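Local coordinates for muconolactone isomerase-like protein (Thermus thermophilus, PDB 1VDH) that catalyses the hydrogen peroxide-dependent decarboxylation of coproheme to heme b, the last step of coproporphyrin-dependent heme synthesis, at the interface of chains A and B. Numbering follows the deposited sequence. Chains: chain A/B, muconolactone isomerase-like protein.

The interface of chains A and B. Residues chain A 66-68, 236; chain B 87, 90-91.
With CG swung anti to its own carbonyl carbon (chi1 -74°), B:Leu87 reaches off helix 83-94 of chain B toward the edge of chain A, where A:Gln66, fully extended with CG anti to the backbone N (chi1 -180°), runs antiparallel beside it and brings its amide oxygen OE1 level with B:Leu87 CB, 3.8 Å away. The two methyls of the leucine divide the work. CD2 packs against the root of A:Val68, 3.7 Å from its CB, just past the end of strand 61-67. CD1 points the other way, to the aliphatic part of A:Lys236 on strand 233-237, and lies 3.9 Å from the lysine CB; the CD methylene of that chain passes a little further off, while the amine NZ is carried well beyond the leucine. The fork thus spans two chain segments of one subunit.

One helical turn on, B:Glu90 crosses A:Val68 at about a right angle. Its carboxylate OE2 sits 3.8 Å from the valine CG2 methyl, a loose contact with no bond in it. A polar link is made through a water, which lies 2.9 Å from A:Gln66 OE1, 3.0 Å from the backbone O of B:Leu87 and 2.8 Å from B:Glu90 OE2. One oxygen of chain A and two of chain B gather round this water; with two hydrogens to give, it probably cannot serve all three at once unless one partner carries a proton.

An alanine in place of B:Leu87 would probably leave A:Val68 and the A:Lys236 methylenes without their apolar partner and weaken the hold of the helix on this edge. The patch is one small part of the subunit contact in the homopentamer; centred about 16 Å from the active-site residue A:Tyr145, it likely serves assembly, docking a helix of one protomer against the end of strand 61-67, the loop that follows, and strand 233-237 of its neighbour.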
loop_
_atom_site.group_PDB
_atom_site.type_symbol
_atom_site.label_atom_id
_atom_site.label_comp_id
_atom_site.label_asym_id
_atom_site.label_seq_id
_atom_site.Cartn_x
_atom_site.Cartn_y
_atom_site.Cartn_z
ATOM N N GLN A 66 15.153 -7.273 -20.282
ATOM C CA GLN A 66 15.859 -7.263 -19.007
ATOM C C GLN A 66 15.446 -5.924 -18.413
ATOM O O GLN A 66 15.773 -4.872 -18.959
ATOM C CB GLN A 66 17.375 -7.298 -19.205
ATOM C CG GLN A 66 18.147 -7.290 -17.886
ATOM C CD GLN A 66 19.650 -7.413 -18.067
ATOM O OE1 GLN A 66 20.427 -7.110 -17.154
ATOM N NE2 GLN A 66 20.068 -7.870 -19.240
ATOM N N VAL A 67 14.719 -5.969 -17.303
ATOM C CA VAL A 67 14.209 -4.761 -16.660
ATOM C C VAL A 67 15.080 -4.275 -15.502
ATOM O O VAL A 67 15.423 -5.042 -14.611
ATOM C CB VAL A 67 12.753 -4.994 -16.162
ATOM C CG1 VAL A 67 12.152 -3.700 -15.608
ATOM C CG2 VAL A 67 11.889 -5.528 -17.296
ATOM N N VAL A 68 15.412 -2.987 -15.510
ATOM C CA VAL A 68 16.238 -2.406 -14.452
ATOM C C VAL A 68 15.441 -2.193 -13.161
ATOM O O VAL A 68 14.235 -1.940 -13.203
ATOM C CB VAL A 68 16.839 -1.033 -14.900
ATOM C CG1 VAL A 68 15.728 0.003 -15.118
ATOM C CG2 VAL A 68 17.852 -0.530 -13.880
ATOM N N LYS A 236 15.609 -3.601 -21.555
ATOM C CA LYS A 236 16.442 -3.728 -22.740
ATOM C C LYS A 236 16.029 -5.006 -23.461
ATOM O O LYS A 236 15.984 -6.071 -22.848
ATOM C CB LYS A 236 17.919 -3.819 -22.338
ATOM C CG LYS A 236 18.869 -4.018 -23.509
ATOM C CD LYS A 236 20.306 -4.102 -23.037
ATOM C CE LYS A 236 21.247 -4.444 -24.184
ATOM N NZ LYS A 236 21.227 -3.412 -25.250
ATOM N N LEU B 87 22.874 -1.891 -15.870
ATOM C CA LEU B 87 22.247 -3.214 -15.891
ATOM C C LEU B 87 23.319 -4.246 -15.563
ATOM O O LEU B 87 23.072 -5.205 -14.843
ATOM C CB LEU B 87 21.653 -3.511 -17.273
ATOM C CG LEU B 87 20.360 -2.783 -17.646
ATOM C CD1 LEU B 87 19.987 -3.088 -19.089
ATOM C CD2 LEU B 87 19.245 -3.213 -16.707
ATOM N N GLU B 90 24.342 -4.066 -11.811
ATOM C CA GLU B 90 23.215 -4.587 -11.045
ATOM C C GLU B 90 23.123 -6.115 -11.142
ATOM O O GLU B 90 22.964 -6.805 -10.132
ATOM C CB GLU B 90 21.928 -3.938 -11.565
ATOM C CG GLU B 90 20.643 -4.414 -10.931
ATOM C CD GLU B 90 19.427 -3.772 -11.580
ATOM O OE1 GLU B 90 18.631 -3.144 -10.859
ATOM O OE2 GLU B 90 19.274 -3.887 -12.815
ATOM N N ALA B 91 23.235 -6.639 -12.358
ATOM C CA ALA B 91 23.161 -8.085 -12.576
ATOM C C ALA B 91 24.311 -8.813 -11.881
ATOM O O ALA B 91 24.111 -9.860 -11.260
ATOM C CB ALA B 91 23.169 -8.393 -14.073
HETATM O O HOH W 1 20.183 -5.932 -14.532
#